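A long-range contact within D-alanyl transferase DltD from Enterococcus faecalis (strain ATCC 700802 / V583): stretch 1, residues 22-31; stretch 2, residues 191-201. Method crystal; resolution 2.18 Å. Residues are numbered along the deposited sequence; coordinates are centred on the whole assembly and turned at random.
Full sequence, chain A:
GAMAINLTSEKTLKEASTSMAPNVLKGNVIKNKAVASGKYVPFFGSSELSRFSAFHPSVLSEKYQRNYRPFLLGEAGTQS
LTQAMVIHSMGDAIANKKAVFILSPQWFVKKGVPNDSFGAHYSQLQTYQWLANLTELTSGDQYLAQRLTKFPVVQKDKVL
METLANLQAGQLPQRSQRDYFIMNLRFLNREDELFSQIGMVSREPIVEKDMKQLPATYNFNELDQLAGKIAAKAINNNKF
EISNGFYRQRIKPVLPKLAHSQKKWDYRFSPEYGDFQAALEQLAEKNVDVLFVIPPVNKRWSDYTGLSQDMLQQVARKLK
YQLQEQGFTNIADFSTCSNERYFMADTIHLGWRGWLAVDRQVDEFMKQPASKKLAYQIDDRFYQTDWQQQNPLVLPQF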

# COMPACT_ATOMS: atom_id res chain seq x y z
N PRO A 22 -2.87 8.72 9.07
CA PRO A 22 -2.06 9.39 8.03
C PRO A 22 -0.91 10.22 8.59
O PRO A 22 0.12 10.35 7.92
CB PRO A 22 -3.09 10.27 7.30
CG PRO A 22 -4.22 10.42 8.24
CD PRO A 22 -4.28 9.15 9.03
N ASN A 23 -1.04 10.78 9.80
CA ASN A 23 0.07 11.52 10.39
C ASN A 23 1.23 10.60 10.73
O ASN A 23 2.39 11.03 10.72
CB ASN A 23 -0.39 12.28 11.63
CG ASN A 23 -1.31 13.44 11.29
OD1 ASN A 23 -1.26 13.98 10.18
ND2 ASN A 23 -2.15 13.82 12.24
N VAL A 24 0.95 9.33 11.05
CA VAL A 24 2.03 8.36 11.22
C VAL A 24 2.63 7.99 9.87
O VAL A 24 3.85 7.86 9.73
CB VAL A 24 1.52 7.11 11.97
CG1 VAL A 24 2.57 6.01 11.94
CG2 VAL A 24 1.15 7.46 13.40
N LEU A 25 1.78 7.81 8.86
CA LEU A 25 2.28 7.49 7.52
C LEU A 25 3.19 8.59 6.99
O LEU A 25 4.20 8.31 6.34
CB LEU A 25 1.10 7.28 6.57
CG LEU A 25 1.45 6.79 5.16
CD1 LEU A 25 2.05 5.39 5.20
CD2 LEU A 25 0.22 6.82 4.28
N LYS A 26 2.85 9.86 7.26
CA LYS A 26 3.65 10.99 6.80
C LYS A 26 4.84 11.28 7.70
O LYS A 26 5.72 12.05 7.30
CB LYS A 26 2.79 12.25 6.71
CG LYS A 26 1.61 12.16 5.78
CD LYS A 26 0.81 13.45 5.78
CE LYS A 26 -0.63 13.21 5.36
NZ LYS A 26 -1.35 14.48 5.04
N GLY A 27 4.89 10.70 8.90
CA GLY A 27 5.97 10.94 9.83
C GLY A 27 7.09 9.92 9.70
O GLY A 27 7.12 9.10 8.77
N ASN A 28 8.01 9.98 10.65
CA ASN A 28 9.15 9.06 10.69
C ASN A 28 9.30 8.34 12.02
O ASN A 28 9.56 7.14 12.03
CB ASN A 28 10.45 9.82 10.37
CG ASN A 28 10.71 9.94 8.89
OD1 ASN A 28 10.15 9.20 8.08
ND2 ASN A 28 11.59 10.87 8.51
N VAL A 29 9.14 9.05 13.14
CA VAL A 29 9.50 8.49 14.45
C VAL A 29 8.81 7.15 14.67
O VAL A 29 9.47 6.12 14.91
CB VAL A 29 9.16 9.48 15.57
CG1 VAL A 29 9.40 8.85 16.93
CG2 VAL A 29 9.97 10.76 15.43
N ILE A 30 7.48 7.13 14.60
CA ILE A 30 6.74 5.95 15.03
C ILE A 30 6.90 4.81 14.04
O ILE A 30 7.25 3.69 14.42
CB ILE A 30 5.25 6.31 15.25
CG1 ILE A 30 5.12 7.22 16.48
CG2 ILE A 30 4.43 5.04 15.42
CD1 ILE A 30 3.74 7.82 16.65
N LYS A 31 6.65 5.07 12.75
CA LYS A 31 6.68 3.98 11.78
C LYS A 31 8.09 3.42 11.62
O LYS A 31 8.26 2.20 11.49
CB LYS A 31 6.13 4.45 10.43
CG LYS A 31 7.14 5.13 9.52
CD LYS A 31 6.45 5.72 8.30
CE LYS A 31 7.45 6.14 7.23
NZ LYS A 31 8.46 7.10 7.75
N GLU A 191 7.73 18.87 14.67
CA GLU A 191 6.29 18.69 14.50
C GLU A 191 5.92 17.22 14.41
O GLU A 191 4.82 16.83 14.84
CB GLU A 191 5.82 19.46 13.26
CG GLU A 191 5.86 20.97 13.46
CD GLU A 191 5.63 21.75 12.18
OE1 GLU A 191 5.75 21.17 11.08
OE2 GLU A 191 5.33 22.96 12.28
N ASP A 192 6.81 16.39 13.87
CA ASP A 192 6.59 14.94 13.90
C ASP A 192 6.51 14.44 15.34
O ASP A 192 5.59 13.69 15.70
CB ASP A 192 7.72 14.24 13.14
CG ASP A 192 7.44 12.76 12.92
OD1 ASP A 192 6.27 12.34 13.03
OD2 ASP A 192 8.40 12.02 12.63
N GLU A 193 7.46 14.85 16.18
CA GLU A 193 7.45 14.43 17.58
C GLU A 193 6.20 14.93 18.30
O GLU A 193 5.63 14.22 19.14
CB GLU A 193 8.72 14.93 18.28
CG GLU A 193 8.80 14.62 19.78
CD GLU A 193 8.97 13.13 20.07
OE1 GLU A 193 9.18 12.35 19.12
OE2 GLU A 193 8.88 12.75 21.26
N LEU A 194 5.76 16.15 18.00
CA LEU A 194 4.68 16.78 18.75
C LEU A 194 3.30 16.38 18.26
O LEU A 194 2.38 16.21 19.07
CB LEU A 194 4.82 18.30 18.69
CG LEU A 194 6.03 18.93 19.38
CD1 LEU A 194 6.01 20.44 19.18
CD2 LEU A 194 6.06 18.58 20.86
N PHE A 195 3.12 16.23 16.94
CA PHE A 195 1.78 16.15 16.36
C PHE A 195 1.48 14.85 15.62
O PHE A 195 0.34 14.68 15.18
CB PHE A 195 1.57 17.32 15.38
CG PHE A 195 1.74 18.68 16.01
CD1 PHE A 195 1.28 18.93 17.29
CD2 PHE A 195 2.37 19.70 15.32
CE1 PHE A 195 1.43 20.18 17.87
CE2 PHE A 195 2.53 20.95 15.89
CZ PHE A 195 2.06 21.19 17.17
N SER A 196 2.44 13.94 15.47
CA SER A 196 2.22 12.76 14.65
C SER A 196 1.17 11.81 15.23
O SER A 196 0.72 10.92 14.51
CB SER A 196 3.53 12.00 14.44
OG SER A 196 4.00 11.45 15.66
N GLN A 197 0.79 11.97 16.49
CA GLN A 197 -0.23 11.12 17.09
C GLN A 197 -1.62 11.74 17.09
O GLN A 197 -2.58 11.08 17.49
CB GLN A 197 0.17 10.76 18.53
CG GLN A 197 1.44 9.92 18.62
CD GLN A 197 1.85 9.60 20.04
OE1 GLN A 197 2.52 10.40 20.70
NE2 GLN A 197 1.45 8.43 20.53
N ILE A 198 -1.75 13.00 16.65
CA ILE A 198 -3.06 13.62 16.57
C ILE A 198 -3.90 12.88 15.53
O ILE A 198 -3.45 12.64 14.40
CB ILE A 198 -2.92 15.11 16.23
CG1 ILE A 198 -2.26 15.85 17.39
CG2 ILE A 198 -4.29 15.72 15.91
CD1 ILE A 198 -1.94 17.31 17.11
N GLY A 199 -5.11 12.50 15.92
CA GLY A 199 -5.99 11.77 15.04
C GLY A 199 -5.75 10.27 14.98
O GLY A 199 -6.52 9.57 14.31
N MET A 200 -4.72 9.76 15.64
CA MET A 200 -4.48 8.32 15.65
C MET A 200 -5.59 7.63 16.43
O MET A 200 -5.79 7.90 17.62
CB MET A 200 -3.12 8.00 16.27
CG MET A 200 -2.77 6.51 16.22
SD MET A 200 -1.53 6.02 17.44
CE MET A 200 -0.11 6.95 16.87
N VAL A 201 -6.32 6.74 15.76
CA VAL A 201 -7.37 5.95 16.39
C VAL A 201 -7.00 4.49 16.15
O VAL A 201 -7.17 3.97 15.04
CB VAL A 201 -8.76 6.27 15.85
CG1 VAL A 201 -9.80 5.33 16.43
CG2 VAL A 201 -9.12 7.72 16.16
O HOH W 1 -3.39 10.81 11.53
O HOH W 2 5.86 9.66 13.76

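Two stretches, whose touching residues are at least 163 positions apart, meet over 459 Å² of summed buried surface, and three residues, Asn23, Asp192 and Ser196, cover the most of it. The first helix of stretch 1 runs roughly antiparallel to the helix of stretch 2; the chain then turns at Gly27 and Asn28. Asn23 CA lies 4.9 Å from Ser196 CA, and Gly27 CA lies 5.7 Å from Asp192 CA.

Asp192 points toward the break between the two helices of stretch 1. Its OD2 accepts hydrogen bonds from Asn28 N (2.9 Å) and Val29 N (3.1 Å), so one carboxylate oxygen serves successive amides at the start of the second helix. Its OD1 accepts from water 2, which in turn accepts from Ile30 N, extending the bonding to a third amide. The close fit depends on Gly27, whose CA is 3.5 Å from Asp192 OD1; a CB there would lie 2.4 Å from that oxygen.

At the other end, Asn23 ND2 donates to Ile198 O (2.8 Å), tying the first helix to Ile198, where the type I turn Phe195 to Ile198 overlaps the type II turn Gln197 to Met200. Between these polar anchors, Ser196 OG bonds back to Asp192 O (2.7 Å), while Ile30 CD1 packs 3.8 Å from Ser196 OG. Met200 adds an apolar patch, its CE lying 3.7 Å from Val24 CG2 and 4.0 Å from Ile30 CD1.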